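Ketol-acid reductoisomerase (uncultured archaeon GZfos26G2, PDB 4XDY) catalyses the magnesium-dependent methyl migration of (S)-2-acetolactate and its NADH-preferring reduction to (R)-2,3-dihydroxy-isovalerate in branched-chain amino acid biosynthesis. Local coordinates at the interface of chains A and B. Numbering follows the deposited sequence. Chains: chain A/B, Ketol-acid reductoisomerase.

Contact 1: the interface of chains A and B. Residues chain A 135, 154, 184, 186, 190, 194; chain B 218, 223-224, 227, 231.
At the metal-binding end of the active site, which the homodimer builds from both chains, A:Glu194 of helix 188-203 meets B:Glu231 of helix 225-254, a residue expected to serve the second magnesium. The side chains cross obliquely, A:Glu194 OE2 coming in over the bent stem of B:Glu231, 2.5 Å from its OE1 with the carboxylate planes turned 62° apart; the two oxygens, ordinarily both acceptors, are very close and not counted as bonded. A:Glu194 gets there by placing CG between its backbone N and carbonyl carbon (chi1 67°) and then bending at CG. Its other oxygen, OE1, accepts the ammonium NZ of A:Lys135 on the syn lone pair at 2.7 Å, a hydrogen-bonded salt bridge within chain A. The same NZ makes a looser salt bridge to B:Glu231 OE1, 3.8 Å away, so one lysine links both carboxylates. One turn earlier on helix 225-254, B:Met227 fills an apolar pocket. Its sulfur SD touches the A:Glu194 methylene CG at 3.7 Å. The final turn (chi3 -60°) carries the methyl CE to 3.8 Å from A:Cys186 CB, and A:Leu154 CD2 packs against CE at 4.0 Å, its side chain running nearly perpendicular to the methionine. Nearer the helix backbone, A:Leu184 CD1 presses on B:Met227 CA at 3.5 Å. At the far rim, B:Leu218 CD2 lies over one face of the B:Tyr223 ring, whose CE2 comes 3.7 Å from the backbone O of A:Gln190.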
ATOM      1  N   LYS A 135       0.829 -15.487   2.712  1.00 18.19           N
ATOM      2  CA  LYS A 135       1.325 -14.415   1.861  1.00 18.93           C
ATOM      3  C   LYS A 135       0.959 -13.096   2.566  1.00 19.27           C
ATOM      4  O   LYS A 135       0.068 -12.309   2.143  1.00 19.94           O
ATOM      5  CB  LYS A 135       0.708 -14.538   0.436  1.00 20.40           C
ATOM      6  CG  LYS A 135       0.988 -15.849  -0.260  1.00 21.51           C
ATOM      7  CD  LYS A 135       2.453 -16.088  -0.595  1.00 19.78           C
ATOM      8  CE  LYS A 135       3.277 -16.896   0.410  1.00 21.49           C
ATOM      9  NZ  LYS A 135       4.772 -17.088   0.114  1.00 19.99           N
ATOM     10  N   LEU A 154      -0.152 -20.605   0.773  1.00 19.63           N
ATOM     11  CA  LEU A 154       0.419 -21.631  -0.083  1.00 19.81           C
ATOM     12  C   LEU A 154       0.643 -22.852   0.794  1.00 22.48           C
ATOM     13  O   LEU A 154       1.188 -22.752   1.947  1.00 20.22           O
ATOM     14  CB  LEU A 154       1.765 -21.177  -0.688  1.00 20.42           C
ATOM     15  CG  LEU A 154       1.647 -20.448  -2.029  1.00 21.43           C
ATOM     16  CD1 LEU A 154       0.677 -19.340  -2.125  1.00 24.43           C
ATOM     17  CD2 LEU A 154       3.041 -19.946  -2.471  1.00 23.37           C
ATOM     18  N   LEU A 184      -3.473 -21.896  -2.359  1.00 20.20           N
ATOM     19  CA  LEU A 184      -2.890 -22.553  -3.525  1.00 21.72           C
ATOM     20  C   LEU A 184      -1.985 -23.658  -3.084  1.00 24.42           C
ATOM     21  O   LEU A 184      -1.107 -23.471  -2.193  1.00 21.90           O
ATOM     22  CB  LEU A 184      -2.028 -21.560  -4.339  1.00 23.39           C
ATOM     23  CG  LEU A 184      -2.774 -20.290  -4.726  1.00 26.38           C
ATOM     24  CD1 LEU A 184      -1.768 -19.391  -5.448  1.00 25.07           C
ATOM     25  CD2 LEU A 184      -3.977 -20.620  -5.605  1.00 30.15           C
ATOM     26  N   CYS A 186       1.178 -26.139  -3.840  1.00 19.43           N
ATOM     27  CA  CYS A 186       2.425 -25.915  -4.565  1.00 20.25           C
ATOM     28  C   CYS A 186       3.497 -26.780  -3.951  1.00 21.76           C
ATOM     29  O   CYS A 186       3.218 -27.608  -3.050  1.00 23.10           O
ATOM     30  CB  CYS A 186       2.807 -24.425  -4.551  1.00 24.17           C
ATOM     31  SG  CYS A 186       3.325 -23.889  -2.877  1.00 24.59           S
ATOM     32  N   GLN A 190       8.687 -24.179  -5.029  1.00 19.23           N
ATOM     33  CA  GLN A 190       7.946 -23.081  -5.601  1.00 21.19           C
ATOM     34  C   GLN A 190       7.676 -21.941  -4.662  1.00 21.25           C
ATOM     35  O   GLN A 190       7.833 -20.797  -5.039  1.00 19.34           O
ATOM     36  CB  GLN A 190       6.614 -23.482  -6.217  1.00 24.06           C
ATOM     37  CG  GLN A 190       6.657 -24.328  -7.471  1.00 33.04           C
ATOM     38  CD  GLN A 190       5.211 -24.635  -7.817  1.00 41.51           C
ATOM     39  OE1 GLN A 190       4.624 -25.532  -7.227  1.00 34.88           O
ATOM     40  NE2 GLN A 190       4.602 -23.786  -8.641  1.00 44.21           N
ATOM     41  N   GLU A 194       9.279 -18.041  -5.164  1.00 17.68           N
ATOM     42  CA  GLU A 194       8.342 -16.922  -5.427  1.00 18.04           C
ATOM     43  C   GLU A 194       8.388 -15.951  -4.247  1.00 19.80           C
ATOM     44  O   GLU A 194       8.310 -14.747  -4.422  1.00 19.13           O
ATOM     45  CB  GLU A 194       6.933 -17.400  -5.717  1.00 18.74           C
ATOM     46  CG  GLU A 194       6.188 -18.063  -4.584  1.00 20.27           C
ATOM     47  CD  GLU A 194       5.599 -17.105  -3.590  1.00 23.87           C
ATOM     48  OE1 GLU A 194       5.296 -17.562  -2.454  1.00 22.25           O
ATOM     49  OE2 GLU A 194       5.314 -15.901  -3.965  1.00 22.98           O
TER
ATOM     50  N   LEU B 218       7.285 -13.503 -12.728  1.00 19.20           N
ATOM     51  CA  LEU B 218       6.871 -14.782 -12.129  1.00 19.17           C
ATOM     52  C   LEU B 218       6.097 -15.671 -13.170  1.00 21.00           C
ATOM     53  O   LEU B 218       6.391 -16.864 -13.343  1.00 19.93           O
ATOM     54  CB  LEU B 218       6.048 -14.521 -10.917  1.00 17.61           C
ATOM     55  CG  LEU B 218       6.794 -14.160  -9.640  1.00 19.25           C
ATOM     56  CD1 LEU B 218       5.878 -13.807  -8.446  1.00 17.52           C
ATOM     57  CD2 LEU B 218       7.849 -15.210  -9.231  1.00 20.20           C
ATOM     58  N   TYR B 223       5.453 -19.643 -12.848  1.00 23.11           N
ATOM     59  CA  TYR B 223       4.627 -19.599 -11.653  1.00 23.75           C
ATOM     60  C   TYR B 223       3.159 -19.286 -12.005  1.00 23.41           C
ATOM     61  O   TYR B 223       2.888 -18.492 -12.878  1.00 24.26           O
ATOM     62  CB  TYR B 223       5.177 -18.571 -10.658  1.00 22.50           C
ATOM     63  CG  TYR B 223       6.577 -18.976 -10.197  1.00 21.96           C
ATOM     64  CD1 TYR B 223       7.672 -18.656 -10.937  1.00 22.36           C
ATOM     65  CD2 TYR B 223       6.780 -19.682  -9.020  1.00 23.13           C
ATOM     66  CE1 TYR B 223       8.974 -19.061 -10.582  1.00 20.49           C
ATOM     67  CE2 TYR B 223       8.072 -20.094  -8.639  1.00 22.68           C
ATOM     68  CZ  TYR B 223       9.156 -19.778  -9.416  1.00 22.14           C
ATOM     69  OH  TYR B 223      10.475 -20.187  -9.046  1.00 22.99           O
ATOM     70  N   PRO B 224       2.220 -19.880 -11.285  1.00 22.52           N
ATOM     71  CA  PRO B 224       0.816 -19.600 -11.576  1.00 24.66           C
ATOM     72  C   PRO B 224       0.456 -18.142 -11.387  1.00 25.61           C
ATOM     73  O   PRO B 224       0.899 -17.478 -10.436  1.00 22.04           O
ATOM     74  CB  PRO B 224       0.046 -20.473 -10.580  1.00 23.15           C
ATOM     75  CG  PRO B 224       1.035 -21.513 -10.178  1.00 24.20           C
ATOM     76  CD  PRO B 224       2.387 -20.951 -10.301  1.00 24.91           C
ATOM     77  N   MET B 227      -0.709 -17.119  -7.952  1.00 20.27           N
ATOM     78  CA  MET B 227       0.374 -17.046  -6.992  1.00 20.47           C
ATOM     79  C   MET B 227       1.092 -15.711  -7.158  1.00 19.27           C
ATOM     80  O   MET B 227       1.414 -15.046  -6.146  1.00 20.24           O
ATOM     81  CB  MET B 227       1.310 -18.216  -7.229  1.00 21.60           C
ATOM     82  CG  MET B 227       2.488 -18.311  -6.318  1.00 22.53           C
ATOM     83  SD  MET B 227       3.564 -19.727  -6.582  1.00 25.01           S
ATOM     84  CE  MET B 227       2.364 -21.090  -6.279  1.00 21.52           C
ATOM     85  N   GLU B 231       1.338 -12.656  -4.295  1.00 18.04           N
ATOM     86  CA  GLU B 231       2.665 -12.206  -3.896  1.00 18.94           C
ATOM     87  C   GLU B 231       2.892 -10.739  -4.235  1.00 20.06           C
ATOM     88  O   GLU B 231       3.481 -10.012  -3.400  1.00 20.38           O
ATOM     89  CB  GLU B 231       3.726 -13.095  -4.534  1.00 18.25           C
ATOM     90  CG  GLU B 231       5.168 -12.787  -4.179  1.00 19.22           C
ATOM     91  CD  GLU B 231       5.499 -13.079  -2.717  1.00 18.50           C
ATOM     92  OE1 GLU B 231       5.059 -14.177  -2.238  1.00 19.44           O
ATOM     93  OE2 GLU B 231       6.324 -12.336  -2.100  1.00 20.76           O
TER

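Contact 2: the interface of chains A and B. Residues chain A 135-137, 140, 151; chain B 235, 238-239, 242, 254.
B:Glu235 OE2, a carboxylate oxygen, is met by several groups of chain A, although none of them is close enough to count as a bond. The backbone N of A:Ala136 is 3.3 Å from it, and the A:Pro137 ring carbon CD also borders it, at 3.7 Å. The glutamate reaches them extended, with CG anti to its backbone N (chi1 -168°), so that its carboxylate lies against the peptide joining A:Lys135 to A:Ala136. The ammonium NZ of A:Lys135 stays 5.6 Å from B:Glu235 OE1, which leaves at most a long-range attraction of opposite charges. An alanine in place of B:Glu235 would probably leave the 135-136 peptide without its carboxylate neighbour and the second magnesium without an expected ligand. The remaining contact is apolar. B:Leu238 CD1 packs tightly on the A:Ala136 methyl CB at 3.5 Å, and its CB meets A:Pro137 CD at 3.6 Å, the leucine and proline side chains crossing at about a right angle. Farther round that ring, B:Ile239 CD1 touches CG at 3.7 Å, while B:Val254 CG1 covers CB at 3.8 Å. A:Glu140 sets its CG against the backbone O of B:Leu238, and B:Leu242 CD2 comes 3.6 Å from A:Glu140 OE2. The site thus lies where the loop between strand 128-134 and helix 138-146 of the Rossmann domain of chain A packs against the long helix 225-254 of the knotted domain of chain B.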
ATOM      1  N   LYS A 135       0.829 -15.487   2.712  1.00 18.19           N
ATOM      2  CA  LYS A 135       1.325 -14.415   1.861  1.00 18.93           C
ATOM      3  C   LYS A 135       0.959 -13.096   2.566  1.00 19.27           C
ATOM      4  O   LYS A 135       0.068 -12.309   2.143  1.00 19.94           O
ATOM      5  CB  LYS A 135       0.708 -14.538   0.436  1.00 20.40           C
ATOM      6  CG  LYS A 135       0.988 -15.849  -0.260  1.00 21.51           C
ATOM      7  CD  LYS A 135       2.453 -16.088  -0.595  1.00 19.78           C
ATOM      8  CE  LYS A 135       3.277 -16.896   0.410  1.00 21.49           C
ATOM      9  NZ  LYS A 135       4.772 -17.088   0.114  1.00 19.99           N
ATOM     10  N   ALA A 136       1.571 -12.902   3.766  1.00 18.63           N
ATOM     11  CA  ALA A 136       1.199 -11.818   4.629  1.00 17.35           C
ATOM     12  C   ALA A 136       2.185 -11.663   5.774  1.00 19.98           C
ATOM     13  O   ALA A 136       2.668 -12.650   6.338  1.00 19.46           O
ATOM     14  CB  ALA A 136      -0.154 -12.042   5.232  1.00 18.57           C
ATOM     15  N   PRO A 137       2.481 -10.398   6.130  1.00 19.13           N
ATOM     16  CA  PRO A 137       3.135 -10.183   7.408  1.00 19.83           C
ATOM     17  C   PRO A 137       2.225 -10.595   8.619  1.00 19.38           C
ATOM     18  O   PRO A 137       1.010 -10.410   8.604  1.00 19.00           O
ATOM     19  CB  PRO A 137       3.443  -8.678   7.421  1.00 19.31           C
ATOM     20  CG  PRO A 137       2.375  -8.110   6.555  1.00 22.34           C
ATOM     21  CD  PRO A 137       2.049  -9.146   5.517  1.00 19.29           C
ATOM     22  N   GLU A 140      -0.630  -8.337  10.172  1.00 21.25           N
ATOM     23  CA  GLU A 140      -1.767  -8.009   9.301  1.00 23.42           C
ATOM     24  C   GLU A 140      -2.618  -9.291   9.076  1.00 21.32           C
ATOM     25  O   GLU A 140      -3.814  -9.205   8.965  1.00 21.81           O
ATOM     26  CB  GLU A 140      -1.264  -7.419   7.983  1.00 24.16           C
ATOM     27  CG  GLU A 140      -0.357  -6.199   8.203  1.00 25.58           C
ATOM     28  CD  GLU A 140      -0.859  -5.279   9.305  1.00 27.06           C
ATOM     29  OE1 GLU A 140      -1.878  -4.615   9.023  1.00 22.51           O
ATOM     30  OE2 GLU A 140      -0.227  -5.190  10.418  1.00 25.87           O
ATOM     31  N   VAL A 151      -5.812 -14.235   5.193  1.00 21.75           N
ATOM     32  CA  VAL A 151      -4.759 -13.877   4.195  1.00 22.36           C
ATOM     33  C   VAL A 151      -4.599 -15.049   3.285  1.00 19.78           C
ATOM     34  O   VAL A 151      -4.778 -16.222   3.733  1.00 21.36           O
ATOM     35  CB  VAL A 151      -3.425 -13.449   4.859  1.00 20.86           C
ATOM     36  CG1 VAL A 151      -3.692 -12.173   5.631  1.00 22.39           C
ATOM     37  CG2 VAL A 151      -2.919 -14.576   5.705  1.00 20.80           C
TER
ATOM     38  N   GLU B 235      -0.554  -8.813  -1.334  1.00 17.37           N
ATOM     39  CA  GLU B 235       0.259  -8.614  -0.152  1.00 17.78           C
ATOM     40  C   GLU B 235       0.823  -7.170  -0.085  1.00 17.99           C
ATOM     41  O   GLU B 235       1.165  -6.738   1.028  1.00 18.59           O
ATOM     42  CB  GLU B 235       1.405  -9.635  -0.096  1.00 18.88           C
ATOM     43  CG  GLU B 235       2.083  -9.631   1.261  1.00 20.58           C
ATOM     44  CD  GLU B 235       3.013 -10.797   1.519  1.00 22.37           C
ATOM     45  OE1 GLU B 235       3.078 -11.734   0.699  1.00 20.41           O
ATOM     46  OE2 GLU B 235       3.727 -10.719   2.570  1.00 22.25           O
ATOM     47  N   LEU B 238      -0.824  -5.063   2.623  1.00 19.55           N
ATOM     48  CA  LEU B 238      -0.471  -5.463   3.968  1.00 20.33           C
ATOM     49  C   LEU B 238       0.904  -4.918   4.404  1.00 20.31           C
ATOM     50  O   LEU B 238       1.081  -4.491   5.572  1.00 20.49           O
ATOM     51  CB  LEU B 238      -0.475  -6.996   4.037  1.00 21.32           C
ATOM     52  CG  LEU B 238      -1.722  -7.734   3.523  1.00 26.14           C
ATOM     53  CD1 LEU B 238      -1.577  -9.255   3.749  1.00 25.59           C
ATOM     54  CD2 LEU B 238      -2.991  -7.151   4.156  1.00 26.26           C
ATOM     55  N   ILE B 239       1.861  -4.904   3.466  1.00 20.28           N
ATOM     56  CA  ILE B 239       3.197  -4.366   3.732  1.00 18.41           C
ATOM     57  C   ILE B 239       3.143  -2.848   3.797  1.00 19.71           C
ATOM     58  O   ILE B 239       3.719  -2.233   4.762  1.00 19.32           O
ATOM     59  CB  ILE B 239       4.195  -4.828   2.665  1.00 19.61           C
ATOM     60  CG1 ILE B 239       4.312  -6.349   2.678  1.00 23.63           C
ATOM     61  CG2 ILE B 239       5.490  -4.092   2.801  1.00 21.23           C
ATOM     62  CD1 ILE B 239       4.786  -6.896   3.993  1.00 25.55           C
ATOM     63  N   LEU B 242       2.006  -1.320   7.109  1.00 19.07           N
ATOM     64  CA  LEU B 242       3.007  -1.283   8.202  1.00 19.51           C
ATOM     65  C   LEU B 242       3.852  -0.038   8.074  1.00 19.00           C
ATOM     66  O   LEU B 242       4.133   0.614   9.067  1.00 18.67           O
ATOM     67  CB  LEU B 242       3.876  -2.511   8.221  1.00 19.65           C
ATOM     68  CG  LEU B 242       3.134  -3.744   8.785  1.00 23.47           C
ATOM     69  CD1 LEU B 242       3.871  -4.934   8.352  1.00 25.12           C
ATOM     70  CD2 LEU B 242       2.999  -3.600  10.303  1.00 26.08           C
ATOM     71  N   VAL B 254       8.672  -6.414  11.384  1.00 18.10           N
ATOM     72  CA  VAL B 254       7.613  -7.444  11.313  1.00 18.90           C
ATOM     73  C   VAL B 254       7.960  -8.517  10.288  1.00 19.12           C
ATOM     74  O   VAL B 254       7.745  -9.692  10.513  1.00 18.63           O
ATOM     75  CB  VAL B 254       6.244  -6.798  10.973  1.00 19.86           C
ATOM     76  CG1 VAL B 254       5.222  -7.862  10.708  1.00 20.34           C
ATOM     77  CG2 VAL B 254       5.789  -5.894  12.114  1.00 22.09           C
TER

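Contact 3: the interface of chains A and B. Residues chain A 208-209, 309, 313; chain B 248-249, 252, 264.
A:Ser309 CB sits over one face of the B:Trp264 indole, 3.7 Å from the centroid of its five-membered ring, a CH-pi contact. On that same face, A:Met313 CB approaches the benzo rim at CZ2, 3.8 Å away, with its side chain nearly perpendicular to that of the tryptophan. A:Val208 CG1 meets CH2 at the rim at 4.0 Å, from the other side of the ring plane. Beyond CE3 and CZ3 stands the A:Glu209 carboxylate, its plane turned 84° from the ring. This is a helix-packing patch of the homodimer, where helices 205-220 and 304-315 of chain A meet helices 225-254 and 257-270 of chain B.

The next shell is helix 225-254 of chain B. B:Ile248 divides its branches: CG2 touches A:Met313 SD at 3.7 Å, while CD1 packs on A:Val208 CG1 at 3.8 Å. The methionine adopts an off-staggered first torsion (chi1 146°) and bends at its end (chi3 86°), which sets SD beside B:Ile248 and B:Ala252 CB and the methyl CE near B:Lys249 CA. A polar link across the patch runs through a water, 2.8 Å from A:Glu209 OE2 and 3.1 Å from the backbone O of B:Trp264.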
ATOM      1  N   VAL A 208      10.355  -0.164  -1.047  1.00 19.26           N
ATOM      2  CA  VAL A 208      11.080   0.795  -0.200  1.00 19.01           C
ATOM      3  C   VAL A 208      12.046   1.614  -1.066  1.00 19.44           C
ATOM      4  O   VAL A 208      12.112   2.846  -0.915  1.00 19.01           O
ATOM      5  CB  VAL A 208      11.775   0.062   0.966  1.00 21.12           C
ATOM      6  CG1 VAL A 208      12.762   1.018   1.639  1.00 24.22           C
ATOM      7  CG2 VAL A 208      10.685  -0.489   1.913  1.00 24.14           C
ATOM      8  N   GLU A 209      12.691   0.989  -2.032  1.00 16.77           N
ATOM      9  CA  GLU A 209      13.592   1.708  -2.949  1.00 18.90           C
ATOM     10  C   GLU A 209      12.833   2.639  -3.869  1.00 17.86           C
ATOM     11  O   GLU A 209      13.316   3.741  -4.142  1.00 17.21           O
ATOM     12  CB  GLU A 209      14.474   0.761  -3.723  1.00 19.28           C
ATOM     13  CG  GLU A 209      15.365  -0.038  -2.799  1.00 19.70           C
ATOM     14  CD  GLU A 209      16.497   0.786  -2.104  1.00 25.14           C
ATOM     15  OE1 GLU A 209      16.695   1.977  -2.458  1.00 23.67           O
ATOM     16  OE2 GLU A 209      17.171   0.219  -1.213  1.00 23.88           O
ATOM     17  N   SER A 309      22.866  -1.869   7.385  1.00 24.57           N
ATOM     18  CA  SER A 309      21.679  -1.407   6.723  1.00 24.94           C
ATOM     19  C   SER A 309      20.587  -0.863   7.652  1.00 24.80           C
ATOM     20  O   SER A 309      20.019   0.210   7.363  1.00 25.36           O
ATOM     21  CB  SER A 309      21.121  -2.469   5.722  1.00 21.58           C
ATOM     22  OG  SER A 309      22.086  -2.943   4.823  1.00 22.95           O
ATOM     23  N   MET A 313      19.265   3.060   7.534  1.00 29.42           N
ATOM     24  CA  MET A 313      17.762   3.213   7.360  1.00 32.26           C
ATOM     25  C   MET A 313      17.260   4.201   8.408  1.00 30.66           C
ATOM     26  O   MET A 313      16.535   5.117   8.087  1.00 26.20           O
ATOM     27  CB  MET A 313      16.990   1.825   7.551  1.00 40.13           C
ATOM     28  CG  MET A 313      15.526   1.772   8.213  1.00 42.39           C
ATOM     29  SD  MET A 313      14.681   0.187   8.788  1.00 43.39           S
ATOM     30  CE  MET A 313      15.349   0.029  10.442  1.00 45.48           C
TER
ATOM     31  N   ILE B 248       9.440   2.525   7.619  1.00 18.93           N
ATOM     32  CA  ILE B 248      10.228   1.368   7.243  1.00 21.23           C
ATOM     33  C   ILE B 248      10.636   0.620   8.474  1.00 19.48           C
ATOM     34  O   ILE B 248      10.753  -0.601   8.431  1.00 20.70           O
ATOM     35  CB  ILE B 248      11.458   1.716   6.377  1.00 21.63           C
ATOM     36  CG1 ILE B 248      11.029   2.444   5.081  1.00 24.04           C
ATOM     37  CG2 ILE B 248      12.247   0.472   6.009  1.00 23.52           C
ATOM     38  CD1 ILE B 248      12.131   3.361   4.505  1.00 26.35           C
ATOM     39  N   LYS B 249      10.898   1.343   9.583  1.00 18.45           N
ATOM     40  CA  LYS B 249      11.299   0.722  10.792  1.00 19.59           C
ATOM     41  C   LYS B 249      10.288  -0.366  11.244  1.00 20.15           C
ATOM     42  O   LYS B 249      10.674  -1.487  11.566  1.00 21.40           O
ATOM     43  CB  LYS B 249      11.363   1.753  11.949  1.00 21.77           C
ATOM     44  CG  LYS B 249      11.682   1.135  13.302  1.00 28.58           C
ATOM     45  CD  LYS B 249      11.956   2.284  14.299  1.00 34.56           C
ATOM     46  CE  LYS B 249      11.956   1.751  15.728  1.00 46.63           C
ATOM     47  NZ  LYS B 249      13.379   1.567  16.034  1.00 56.73           N
ATOM     48  N   ALA B 252      10.115  -3.302   8.740  1.00 18.42           N
ATOM     49  CA  ALA B 252      11.328  -4.140   8.808  1.00 18.39           C
ATOM     50  C   ALA B 252      11.375  -5.049  10.045  1.00 18.58           C
ATOM     51  O   ALA B 252      12.004  -6.155  10.003  1.00 19.10           O
ATOM     52  CB  ALA B 252      12.558  -3.272   8.745  1.00 23.08           C
ATOM     53  N   TRP B 264      17.409  -5.184   1.630  1.00 18.87           N
ATOM     54  CA  TRP B 264      18.594  -4.344   1.528  1.00 18.88           C
ATOM     55  C   TRP B 264      19.609  -4.864   0.584  1.00 20.17           C
ATOM     56  O   TRP B 264      20.367  -4.044   0.011  1.00 19.46           O
ATOM     57  CB  TRP B 264      19.216  -4.045   2.903  1.00 18.33           C
ATOM     58  CG  TRP B 264      18.313  -3.273   3.791  1.00 18.87           C
ATOM     59  CD1 TRP B 264      17.995  -3.611   5.057  1.00 18.06           C
ATOM     60  CD2 TRP B 264      17.618  -2.045   3.536  1.00 19.59           C
ATOM     61  NE1 TRP B 264      17.127  -2.774   5.566  1.00 19.49           N
ATOM     62  CE2 TRP B 264      16.899  -1.762   4.685  1.00 19.83           C
ATOM     63  CE3 TRP B 264      17.537  -1.168   2.452  1.00 21.22           C
ATOM     64  CZ2 TRP B 264      16.119  -0.640   4.842  1.00 21.23           C
ATOM     65  CZ3 TRP B 264      16.695  -0.038   2.606  1.00 22.40           C
ATOM     66  CH2 TRP B 264      16.007   0.190   3.774  1.00 24.38           C
TER
HETATM   67  O   HOH W   1      18.067  -2.384  -1.308  1.00 18.33           O

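All three contacts draw on helix 225-254 of chain B, which runs from contact 1 through contact 2 to contact 3. The C-alpha centres of contacts 1 and 2 lie about 15 Å apart, those of contacts 2 and 3 about 16 Å, and those of contacts 1 and 3 about 24 Å. A:Lys135 belongs to both contact 1 and contact 2. Their centres are about 11 and 14 Å from the predicted active-site residue A:His112, against about 18 Å for contact 3. Contacts 1 and 2, with expected magnesium ligands, are likely to tie dimerisation to the active site, whereas contact 3 appears mainly structural; the two-fold axis repeats each.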